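Local atomic coordinates of dehydrogenase (Chromobacterium violaceum, PDB entry 3Q2I), a protein that binds NAD(H) and UDP-N-acetylglucosaminuronic acid and probably acts as the WlbA sugar dehydrogenase in the biosynthesis of 2,3-diacetamido-2,3-dideoxy-D-mannuronic acid. Residues Ala17-Gly22 with Leu81-Gly86; Ala76-Leu81 with His101-Lys106; Lys13-Leu18 with Glu40-Cys45. All coordinates share one frame; numbering follows the deposited sequence.

Contact 1. Residues Ala17-Gly22 with Leu81-Gly86; sequences ALVGCG and LTTPSG. With NAI (1,4-dihydronicotinamide adenine dinucleotide), chain B.
At the C-terminal edge of the Rossmann sheet, strand 14-19 turns into its glycine-rich loop, and V19 and G20 meet T82 and T83 of the loop that follows strand 78-81. V19 O receives the backbone N of T82 at 2.8 Å. The T82 hydroxyl faces the same bend: OG1 lies 2.7 Å from G20 O and 3.0 Å from V19 O, and its single proton could serve either carbonyl. Its chi1 of 47° sets OG1 between the backbone N and the carbonyl carbon, aimed at these oxygens. L18 crosses T82 at about a right angle, pressing CD2 against OG1. Beside V19, L81 points the same way, and CD2 of L81 is tight against CG1 of V19 at 3.4 Å. The other methyl of V19, CG2, reaches the adenine C2A of NADH.

G20 and G22 fit the GxGxxA pattern of nucleotide-binding Rossmann folds. G20 turns with phi/psi of 98/85°, which call for glycine, and T82 O and T83 N fill the side from which a CB would project; its CA lies 3.8 Å from CG2 of T83. With no side chain on G22, its CA comes to 3.4 Å from the cofactor's O5B. D46 bonds both C21 N and the cofactor. Further along, CD of P84 packs on the adenine C8A, while the S85 hydroxyl shares a 2.8 Å hydrogen bond with O3D of the nicotinamide ribose.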
loop_
_atom_site.group_PDB
_atom_site.type_symbol
_atom_site.label_atom_id
_atom_site.label_comp_id
_atom_site.label_asym_id
_atom_site.label_seq_id
_atom_site.Cartn_x
_atom_site.Cartn_y
_atom_site.Cartn_z
ATOM N N ALA A 17 -48.753 -9.071 7.830
ATOM C CA ALA A 17 -48.804 -7.758 8.457
ATOM C C ALA A 17 -47.806 -6.893 7.675
ATOM O O ALA A 17 -46.876 -7.436 7.017
ATOM C CB ALA A 17 -48.398 -7.816 9.916
ATOM N N LEU A 18 -48.051 -5.585 7.643
ATOM C CA LEU A 18 -47.142 -4.726 6.892
ATOM C C LEU A 18 -46.713 -3.489 7.675
ATOM O O LEU A 18 -47.510 -2.849 8.357
ATOM C CB LEU A 18 -47.733 -4.329 5.540
ATOM C CG LEU A 18 -47.053 -3.298 4.616
ATOM C CD1 LEU A 18 -47.241 -3.607 3.175
ATOM C CD2 LEU A 18 -47.332 -1.831 4.948
ATOM N N VAL A 19 -45.432 -3.133 7.604
ATOM C CA VAL A 19 -44.972 -1.923 8.279
ATOM C C VAL A 19 -44.338 -0.966 7.275
ATOM O O VAL A 19 -43.531 -1.388 6.428
ATOM C CB VAL A 19 -44.012 -2.236 9.473
ATOM C CG1 VAL A 19 -42.848 -3.093 9.041
ATOM C CG2 VAL A 19 -43.574 -0.986 10.187
ATOM N N GLY A 20 -44.790 0.279 7.325
ATOM C CA GLY A 20 -44.382 1.292 6.340
ATOM C C GLY A 20 -45.347 1.532 5.197
ATOM O O GLY A 20 -45.269 0.958 4.119
ATOM N N CYS A 21 -46.319 2.401 5.477
ATOM C CA CYS A 21 -47.443 2.503 4.584
ATOM C C CYS A 21 -47.159 3.664 3.620
ATOM O O CYS A 21 -47.860 4.692 3.638
ATOM C CB CYS A 21 -48.679 2.880 5.416
ATOM S SG CYS A 21 -49.275 1.472 6.395
ATOM N N GLY A 22 -46.092 3.539 2.836
ATOM C CA GLY A 22 -45.773 4.552 1.817
ATOM C C GLY A 22 -46.013 4.143 0.380
ATOM O O GLY A 22 -46.948 3.392 0.051
ATOM N N LEU A 81 -41.806 -5.656 5.267
ATOM C CA LEU A 81 -41.109 -4.411 5.621
ATOM C C LEU A 81 -41.023 -3.486 4.398
ATOM O O LEU A 81 -40.289 -3.767 3.438
ATOM C CB LEU A 81 -39.660 -4.747 6.063
ATOM C CG LEU A 81 -39.598 -5.769 7.184
ATOM C CD1 LEU A 81 -38.103 -5.926 7.633
ATOM C CD2 LEU A 81 -40.446 -5.344 8.345
ATOM N N THR A 82 -41.822 -2.418 4.395
ATOM C CA THR A 82 -41.858 -1.462 3.298
ATOM C C THR A 82 -41.521 -0.053 3.856
ATOM O O THR A 82 -41.999 0.987 3.373
ATOM C CB THR A 82 -43.230 -1.486 2.556
ATOM O OG1 THR A 82 -44.262 -1.459 3.544
ATOM C CG2 THR A 82 -43.395 -2.682 1.648
ATOM N N THR A 83 -40.644 -0.037 4.849
ATOM C CA THR A 83 -40.037 1.139 5.469
ATOM C C THR A 83 -38.773 1.591 4.739
ATOM O O THR A 83 -38.307 0.921 3.812
ATOM C CB THR A 83 -39.656 0.813 6.911
ATOM O OG1 THR A 83 -39.043 -0.491 6.956
ATOM C CG2 THR A 83 -40.922 0.790 7.815
ATOM N N PRO A 84 -38.268 2.760 5.121
ATOM C CA PRO A 84 -36.951 3.131 4.598
ATOM C C PRO A 84 -35.909 1.999 4.701
ATOM O O PRO A 84 -35.861 1.293 5.709
ATOM C CB PRO A 84 -36.569 4.273 5.534
ATOM C CG PRO A 84 -37.914 4.985 5.820
ATOM C CD PRO A 84 -38.840 3.781 6.025
ATOM N N SER A 85 -35.060 1.882 3.687
ATOM C CA SER A 85 -34.206 0.712 3.520
ATOM C C SER A 85 -33.328 0.460 4.733
ATOM O O SER A 85 -33.180 -0.701 5.163
ATOM C CB SER A 85 -33.348 0.800 2.248
ATOM O OG SER A 85 -34.196 1.166 1.150
ATOM N N GLY A 86 -32.730 1.522 5.286
ATOM C CA GLY A 86 -31.807 1.402 6.427
ATOM C C GLY A 86 -32.455 0.938 7.727
ATOM O O GLY A 86 -31.782 0.595 8.704
HETATM P PA NAI B . -41.809 5.951 1.471
HETATM O O1A NAI B . -41.056 7.069 2.067
HETATM O O2A NAI B . -42.950 6.258 0.403
HETATM O O5B NAI B . -42.485 5.011 2.546
HETATM C C5B NAI B . -42.096 5.388 3.836
HETATM C C4B NAI B . -43.052 4.738 4.827
HETATM O O4B NAI B . -42.418 4.170 5.986
HETATM C C3B NAI B . -43.687 6.062 5.255
HETATM O O3B NAI B . -45.118 5.985 5.180
HETATM C C2B NAI B . -43.065 6.373 6.627
HETATM O O2B NAI B . -43.890 7.148 7.487
HETATM C C1B NAI B . -42.916 4.917 7.127
HETATM N N9A NAI B . -42.040 4.780 8.267
HETATM C C8A NAI B . -40.809 5.367 8.433
HETATM N N7A NAI B . -40.297 4.944 9.555
HETATM C C5A NAI B . -41.107 3.992 10.127
HETATM C C6A NAI B . -41.084 3.222 11.309
HETATM N N6A NAI B . -40.032 3.273 12.198
HETATM N N1A NAI B . -42.122 2.408 11.565
HETATM C C2A NAI B . -43.139 2.359 10.729
HETATM N N3A NAI B . -43.237 3.056 9.599
HETATM C C4A NAI B . -42.232 3.904 9.296
HETATM O O3 NAI B . -40.759 4.988 0.758
HETATM P PN NAI B . -41.005 3.909 -0.323
HETATM O O1N NAI B . -40.678 4.430 -1.694
HETATM O O2N NAI B . -42.350 3.153 -0.200
HETATM O O5D NAI B . -39.747 2.881 -0.219
HETATM C C5D NAI B . -40.005 1.951 0.807
HETATM C C4D NAI B . -39.034 0.775 0.743
HETATM O O4D NAI B . -39.373 0.083 -0.470
HETATM C C3D NAI B . -37.546 1.172 0.528
HETATM O O3D NAI B . -36.768 0.155 1.162
HETATM C C2D NAI B . -37.353 1.050 -0.988
HETATM O O2D NAI B . -36.022 0.676 -1.337
HETATM C C1D NAI B . -38.309 -0.113 -1.384
HETATM N N1N NAI B . -38.755 -0.041 -2.757
HETATM C C2N NAI B . -38.661 -1.107 -3.523
HETATM C C3N NAI B . -39.003 -1.086 -4.880
HETATM C C7N NAI B . -38.924 -2.303 -5.719
HETATM O O7N NAI B . -38.780 -2.318 -6.928
HETATM N N7N NAI B . -39.009 -3.535 -5.137
HETATM C C4N NAI B . -39.364 0.161 -5.429
HETATM C C5N NAI B . -39.548 1.224 -4.562
HETATM C C6N NAI B . -39.231 1.117 -3.232
#

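Contact 2. Residues Ala76-Leu81 with His101-Lys106; sequences ADIVIL and HVMTEK. With NAI (1,4-dihydronicotinamide adenine dinucleotide), chain B.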
loop_
_atom_site.group_PDB
_atom_site.type_symbol
_atom_site.label_atom_id
_atom_site.label_comp_id
_atom_site.label_asym_id
_atom_site.label_seq_id
_atom_site.Cartn_x
_atom_site.Cartn_y
_atom_site.Cartn_z
ATOM N N ALA A 76 -49.983 -12.584 12.325
ATOM C CA ALA A 76 -49.590 -12.748 10.930
ATOM C C ALA A 76 -48.579 -13.878 10.849
ATOM O O ALA A 76 -47.864 -14.126 11.820
ATOM C CB ALA A 76 -48.965 -11.436 10.393
ATOM N N ASP A 77 -48.536 -14.547 9.701
ATOM C CA ASP A 77 -47.494 -15.529 9.390
ATOM C C ASP A 77 -46.208 -14.775 8.972
ATOM O O ASP A 77 -45.109 -15.176 9.345
ATOM C CB ASP A 77 -47.959 -16.406 8.231
ATOM C CG ASP A 77 -49.161 -17.271 8.605
ATOM O OD1 ASP A 77 -49.036 -17.985 9.608
ATOM O OD2 ASP A 77 -50.208 -17.158 7.953
ATOM N N ILE A 78 -46.389 -13.750 8.153
ATOM C CA ILE A 78 -45.286 -12.960 7.570
ATOM C C ILE A 78 -45.467 -11.467 7.848
ATOM O O ILE A 78 -46.580 -10.939 7.771
ATOM C CB ILE A 78 -45.297 -13.146 6.067
ATOM C CG1 ILE A 78 -44.971 -14.611 5.809
ATOM C CG2 ILE A 78 -44.343 -12.087 5.364
ATOM C CD1 ILE A 78 -45.138 -15.064 4.387
ATOM N N VAL A 79 -44.376 -10.772 8.168
ATOM C CA VAL A 79 -44.387 -9.330 8.425
ATOM C C VAL A 79 -43.619 -8.719 7.263
ATOM O O VAL A 79 -42.504 -9.169 6.959
ATOM C CB VAL A 79 -43.711 -8.915 9.751
ATOM C CG1 VAL A 79 -43.707 -7.378 9.913
ATOM C CG2 VAL A 79 -44.485 -9.485 10.954
ATOM N N ILE A 80 -44.234 -7.771 6.572
ATOM C CA ILE A 80 -43.694 -7.222 5.325
ATOM C C ILE A 80 -43.057 -5.882 5.704
ATOM O O ILE A 80 -43.661 -5.071 6.428
ATOM C CB ILE A 80 -44.824 -6.907 4.343
ATOM C CG1 ILE A 80 -45.604 -8.192 3.985
ATOM C CG2 ILE A 80 -44.281 -6.252 3.109
ATOM C CD1 ILE A 80 -47.092 -7.912 3.663
ATOM N N LEU A 81 -41.806 -5.656 5.267
ATOM C CA LEU A 81 -41.109 -4.411 5.621
ATOM C C LEU A 81 -41.023 -3.486 4.398
ATOM O O LEU A 81 -40.289 -3.767 3.438
ATOM C CB LEU A 81 -39.660 -4.747 6.063
ATOM C CG LEU A 81 -39.598 -5.769 7.184
ATOM C CD1 LEU A 81 -38.103 -5.926 7.633
ATOM C CD2 LEU A 81 -40.446 -5.344 8.345
ATOM N N HIS A 101 -41.843 -15.023 10.261
ATOM C CA HIS A 101 -41.270 -14.872 8.922
ATOM C C HIS A 101 -41.332 -13.425 8.469
ATOM O O HIS A 101 -42.243 -12.660 8.844
ATOM C CB HIS A 101 -42.059 -15.730 7.919
ATOM C CG HIS A 101 -42.250 -17.145 8.357
ATOM N ND1 HIS A 101 -41.216 -18.056 8.422
ATOM C CD2 HIS A 101 -43.363 -17.811 8.761
ATOM C CE1 HIS A 101 -41.689 -19.238 8.778
ATOM N NE2 HIS A 101 -42.984 -19.108 9.016
ATOM N N VAL A 102 -40.297 -13.023 7.725
ATOM C CA VAL A 102 -40.153 -11.625 7.318
ATOM C C VAL A 102 -40.054 -11.575 5.807
ATOM O O VAL A 102 -39.380 -12.403 5.164
ATOM C CB VAL A 102 -38.868 -11.036 7.947
ATOM C CG1 VAL A 102 -38.547 -9.650 7.288
ATOM C CG2 VAL A 102 -38.998 -10.907 9.440
ATOM N N MET A 103 -40.707 -10.595 5.189
ATOM C CA MET A 103 -40.482 -10.327 3.779
ATOM C C MET A 103 -39.972 -8.891 3.738
ATOM O O MET A 103 -40.707 -7.987 4.116
ATOM C CB MET A 103 -41.798 -10.329 2.968
ATOM C CG MET A 103 -41.584 -9.905 1.514
ATOM S SD MET A 103 -43.140 -9.487 0.655
ATOM C CE MET A 103 -44.031 -10.810 1.434
ATOM N N THR A 104 -38.721 -8.665 3.342
ATOM C CA THR A 104 -38.215 -7.286 3.358
ATOM C C THR A 104 -38.180 -6.769 1.929
ATOM O O THR A 104 -37.839 -7.493 0.988
ATOM C CB THR A 104 -36.786 -7.183 3.998
ATOM O OG1 THR A 104 -36.385 -5.795 3.924
ATOM C CG2 THR A 104 -35.806 -8.055 3.178
ATOM N N GLU A 105 -38.593 -5.513 1.737
ATOM C CA GLU A 105 -38.319 -4.846 0.482
ATOM C C GLU A 105 -36.787 -4.735 0.267
ATOM O O GLU A 105 -36.024 -4.896 1.216
ATOM C CB GLU A 105 -38.977 -3.483 0.423
ATOM C CG GLU A 105 -40.330 -3.544 -0.323
ATOM C CD GLU A 105 -40.224 -3.882 -1.781
ATOM O OE1 GLU A 105 -41.271 -4.143 -2.445
ATOM O OE2 GLU A 105 -39.115 -3.990 -2.348
ATOM N N LYS A 106 -36.419 -4.542 -0.983
ATOM C CA LYS A 106 -35.009 -4.325 -1.344
ATOM C C LYS A 106 -34.672 -2.877 -1.058
ATOM O O LYS A 106 -35.527 -1.989 -1.002
ATOM C CB LYS A 106 -34.804 -4.647 -2.822
ATOM C CG LYS A 106 -35.572 -3.707 -3.771
ATOM C CD LYS A 106 -34.940 -2.316 -3.872
ATOM C CE LYS A 106 -35.132 -1.677 -5.240
ATOM N NZ LYS A 106 -34.583 -0.249 -5.346
HETATM P PA NAI B . -41.809 5.951 1.471
HETATM O O1A NAI B . -41.056 7.069 2.067
HETATM O O2A NAI B . -42.950 6.258 0.403
HETATM O O5B NAI B . -42.485 5.011 2.546
HETATM C C5B NAI B . -42.096 5.388 3.836
HETATM C C4B NAI B . -43.052 4.738 4.827
HETATM O O4B NAI B . -42.418 4.170 5.986
HETATM C C3B NAI B . -43.687 6.062 5.255
HETATM O O3B NAI B . -45.118 5.985 5.180
HETATM C C2B NAI B . -43.065 6.373 6.627
HETATM O O2B NAI B . -43.890 7.148 7.487
HETATM C C1B NAI B . -42.916 4.917 7.127
HETATM N N9A NAI B . -42.040 4.780 8.267
HETATM C C8A NAI B . -40.809 5.367 8.433
HETATM N N7A NAI B . -40.297 4.944 9.555
HETATM C C5A NAI B . -41.107 3.992 10.127
HETATM C C6A NAI B . -41.084 3.222 11.309
HETATM N N6A NAI B . -40.032 3.273 12.198
HETATM N N1A NAI B . -42.122 2.408 11.565
HETATM C C2A NAI B . -43.139 2.359 10.729
HETATM N N3A NAI B . -43.237 3.056 9.599
HETATM C C4A NAI B . -42.232 3.904 9.296
HETATM O O3 NAI B . -40.759 4.988 0.758
HETATM P PN NAI B . -41.005 3.909 -0.323
HETATM O O1N NAI B . -40.678 4.430 -1.694
HETATM O O2N NAI B . -42.350 3.153 -0.200
HETATM O O5D NAI B . -39.747 2.881 -0.219
HETATM C C5D NAI B . -40.005 1.951 0.807
HETATM C C4D NAI B . -39.034 0.775 0.743
HETATM O O4D NAI B . -39.373 0.083 -0.470
HETATM C C3D NAI B . -37.546 1.172 0.528
HETATM O O3D NAI B . -36.768 0.155 1.162
HETATM C C2D NAI B . -37.353 1.050 -0.988
HETATM O O2D NAI B . -36.022 0.676 -1.337
HETATM C C1D NAI B . -38.309 -0.113 -1.384
HETATM N N1N NAI B . -38.755 -0.041 -2.757
HETATM C C2N NAI B . -38.661 -1.107 -3.523
HETATM C C3N NAI B . -39.003 -1.086 -4.880
HETATM C C7N NAI B . -38.924 -2.303 -5.719
HETATM O O7N NAI B . -38.780 -2.318 -6.928
HETATM N N7N NAI B . -39.009 -3.535 -5.137
HETATM C C4N NAI B . -39.364 0.161 -5.429
HETATM C C5N NAI B . -39.548 1.224 -4.562
HETATM C C6N NAI B . -39.231 1.117 -3.232
#
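Strands 78-81 and 101-104 lie side by side and parallel, joined through helix 88-97 as a beta-alpha-beta unit of the Rossmann fold, and V79 and M103 hold its middle. V79 N reaches H101 O, M103 N reaches V79 O, and L81 N closes on M103 O at 2.8 Å. Along this ladder the packing is snug on both faces. On the one carrying I78, I80 and M103, the methionine leaves with CG anti to the backbone N (chi1 174°) and bends at its thioether, which turns CE to within 4.0 Å of I80 CG1 and 4.1 Å of I78 CG2. Helix 304-315 covers I78 and I80. On the other face, CD1 of L81 leans over V102 CG1 at 3.8 Å.

The N-terminal end is looser. D77 is partly exposed, and its O receives a weak bond from H101 N, 3.4 Å long and bent to 125°; the same oxygen lies at the imidazole edge, near CD2. The carboxylate of D77 turns elsewhere, to R12 and the backbone N of R15.

At the C-terminal end E105 N bonds L81 O, and the chain passes into the pocket for cofactor and UDP-sugar. H28 and H304 hold E105 OE1, while K106 NZ bonds N190 O and the UDP-sugar. The second carboxylate oxygen, E105 OE2, takes the nicotinamide N7N at 2.8 Å in a nearly straight bond of 170°.

Contact 3. Residues Lys13-Leu18 with Glu40-Cys45; sequences KIRFAL and ELIDVC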
loop_
_atom_site.group_PDB
_atom_site.type_symbol
_atom_site.label_atom_id
_atom_site.label_comp_id
_atom_site.label_asym_id
_atom_site.label_seq_id
_atom_site.Cartn_x
_atom_site.Cartn_y
_atom_site.Cartn_z
ATOM N N LYS A 13 -56.305 -18.878 4.945
ATOM C CA LYS A 13 -55.439 -18.004 4.165
ATOM C C LYS A 13 -54.148 -17.761 4.960
ATOM O O LYS A 13 -54.141 -17.794 6.193
ATOM C CB LYS A 13 -56.174 -16.698 3.874
ATOM C CG LYS A 13 -57.369 -16.869 2.929
ATOM C CD LYS A 13 -58.297 -15.677 3.026
ATOM C CE LYS A 13 -59.493 -15.818 2.083
ATOM N NZ LYS A 13 -60.349 -14.595 2.126
ATOM N N ILE A 14 -53.048 -17.535 4.241
ATOM C CA ILE A 14 -51.849 -16.948 4.865
ATOM C C ILE A 14 -52.082 -15.508 5.342
ATOM O O ILE A 14 -52.684 -14.698 4.633
ATOM C CB ILE A 14 -50.667 -16.918 3.865
ATOM C CG1 ILE A 14 -50.585 -18.238 3.081
ATOM C CG2 ILE A 14 -49.363 -16.564 4.604
ATOM C CD1 ILE A 14 -50.379 -19.470 3.992
ATOM N N ARG A 15 -51.592 -15.198 6.536
ATOM C CA ARG A 15 -51.818 -13.914 7.147
ATOM C C ARG A 15 -50.569 -13.037 7.015
ATOM O O ARG A 15 -49.471 -13.516 7.321
ATOM C CB ARG A 15 -52.234 -14.106 8.596
ATOM C CG ARG A 15 -53.536 -14.930 8.636
ATOM C CD ARG A 15 -53.968 -15.215 10.043
ATOM N NE ARG A 15 -53.218 -16.295 10.676
ATOM C CZ ARG A 15 -53.592 -16.864 11.819
ATOM N NH1 ARG A 15 -54.697 -16.448 12.423
ATOM N NH2 ARG A 15 -52.874 -17.841 12.361
ATOM N N PHE A 16 -50.766 -11.813 6.540
ATOM C CA PHE A 16 -49.676 -10.819 6.386
ATOM C C PHE A 16 -49.856 -9.626 7.316
ATOM O O PHE A 16 -50.974 -9.160 7.579
ATOM C CB PHE A 16 -49.665 -10.358 4.942
ATOM C CG PHE A 16 -49.148 -11.388 3.964
ATOM C CD1 PHE A 16 -47.794 -11.443 3.642
ATOM C CD2 PHE A 16 -49.985 -12.367 3.433
ATOM C CE1 PHE A 16 -47.327 -12.397 2.760
ATOM C CE2 PHE A 16 -49.526 -13.318 2.543
ATOM C CZ PHE A 16 -48.184 -13.355 2.222
ATOM N N ALA A 17 -48.753 -9.071 7.830
ATOM C CA ALA A 17 -48.804 -7.758 8.457
ATOM C C ALA A 17 -47.806 -6.893 7.675
ATOM O O ALA A 17 -46.876 -7.436 7.017
ATOM C CB ALA A 17 -48.398 -7.816 9.916
ATOM N N LEU A 18 -48.051 -5.585 7.643
ATOM C CA LEU A 18 -47.142 -4.726 6.892
ATOM C C LEU A 18 -46.713 -3.489 7.675
ATOM O O LEU A 18 -47.510 -2.849 8.357
ATOM C CB LEU A 18 -47.733 -4.329 5.540
ATOM C CG LEU A 18 -47.053 -3.298 4.616
ATOM C CD1 LEU A 18 -47.241 -3.607 3.175
ATOM C CD2 LEU A 18 -47.332 -1.831 4.948
ATOM N N GLU A 40 -54.550 -12.860 3.316
ATOM C CA GLU A 40 -55.116 -11.612 3.789
ATOM C C GLU A 40 -54.129 -10.746 4.568
ATOM O O GLU A 40 -53.236 -11.249 5.259
ATOM C CB GLU A 40 -56.324 -11.886 4.683
ATOM C CG GLU A 40 -55.961 -12.587 5.984
ATOM C CD GLU A 40 -57.159 -13.269 6.629
ATOM O OE1 GLU A 40 -56.957 -14.303 7.310
ATOM O OE2 GLU A 40 -58.287 -12.753 6.453
ATOM N N LEU A 41 -54.338 -9.438 4.462
ATOM C CA LEU A 41 -53.562 -8.457 5.203
ATOM C C LEU A 41 -54.361 -8.042 6.431
ATOM O O LEU A 41 -55.399 -7.390 6.303
ATOM C CB LEU A 41 -53.252 -7.258 4.295
ATOM C CG LEU A 41 -52.463 -6.125 4.949
ATOM C CD1 LEU A 41 -51.019 -6.558 5.232
ATOM C CD2 LEU A 41 -52.465 -5.031 3.885
ATOM N N ILE A 42 -53.879 -8.384 7.617
ATOM C CA ILE A 42 -54.642 -8.217 8.841
ATOM C C ILE A 42 -54.167 -7.090 9.748
ATOM O O ILE A 42 -54.872 -6.703 10.680
ATOM C CB ILE A 42 -54.726 -9.545 9.647
ATOM C CG1 ILE A 42 -53.316 -10.129 9.832
ATOM C CG2 ILE A 42 -55.509 -10.591 8.855
ATOM C CD1 ILE A 42 -53.173 -11.066 11.031
ATOM N N ASP A 43 -52.959 -6.553 9.510
ATOM C CA ASP A 43 -52.441 -5.534 10.396
ATOM C C ASP A 43 -51.471 -4.648 9.597
ATOM O O ASP A 43 -50.743 -5.179 8.758
ATOM C CB ASP A 43 -51.660 -6.192 11.531
ATOM C CG ASP A 43 -52.560 -6.939 12.484
ATOM O OD1 ASP A 43 -53.149 -6.262 13.365
ATOM O OD2 ASP A 43 -52.670 -8.173 12.333
ATOM N N VAL A 44 -51.549 -3.339 9.806
ATOM C CA VAL A 44 -50.663 -2.388 9.116
ATOM C C VAL A 44 -50.101 -1.438 10.152
ATOM O O VAL A 44 -50.688 -1.190 11.219
ATOM C CB VAL A 44 -51.314 -1.620 7.945
ATOM C CG1 VAL A 44 -51.606 -2.524 6.787
ATOM C CG2 VAL A 44 -52.575 -0.827 8.411
ATOM N N CYS A 45 -48.897 -0.910 9.872
ATOM C CA CYS A 45 -48.212 -0.084 10.844
ATOM C C CYS A 45 -47.523 1.076 10.117
ATOM O O CYS A 45 -46.890 0.865 9.075
ATOM C CB CYS A 45 -47.132 -0.897 11.570
ATOM S SG CYS A 45 -46.100 0.107 12.645
#
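R15 and E40 are bridge partners near the N-terminal end of the pairing of strands 14-19 and 39-45, the first beta-alpha-beta unit of the Rossmann fold, with helix 25-34 as the crossover. From R15 CB, 4.0 Å from I42 CD1, the chain runs past the glutamate: CG lies 3.7 Å from E40 OE1, and CD stays beside the same oxygen. The two side chains point the same way with guanidinium and carboxylate planes 30° apart, yet their charged atoms do not touch. NE passes near NH1 of R12, and NH1 of R15 ends in a salt bridge with D75.

On the opposite face of the sheet, CD1 of L41 fits between F16 and L18, 4.0 Å from the CB of each. The F16 ring turns its edge to E40 O, which also accepts F16 N.

The ladder slips at I42. F16 O takes I42 N at 3.0 Å, but L18 N then goes to D43 O instead of I42 O, an extra residue in the second strand in the manner of a beta bulge. The carboxylate of D43 is held by T74 and H64, whereas its buried backbone N, 3.8 Å from F16 O, has no hydrogen-bond partner.

Overall arrangement
All three contacts lie in the parallel sheet of the NAD-binding Rossmann domain. Strand 14-19 is central: strand 39-45 flanks it in contact 3, strand 78-81 on the other side, and contact 2 adds strand 101-104 beyond. Along the chain contact 3 closes before contact 2 opens, whereas contact 1 starts from the same strand as contact 3 and ends in the loop leaving contact 2's first strand. Contacts 1 and 2 have centres about 9 Å apart, contacts 2 and 3 about 10 Å, and contacts 1 and 3 about 13 Å. A17 bonds I78 and I80 through its backbone, tying the pairs into one sheet whose C-terminal edge holds NADH close to the UDP-sugar.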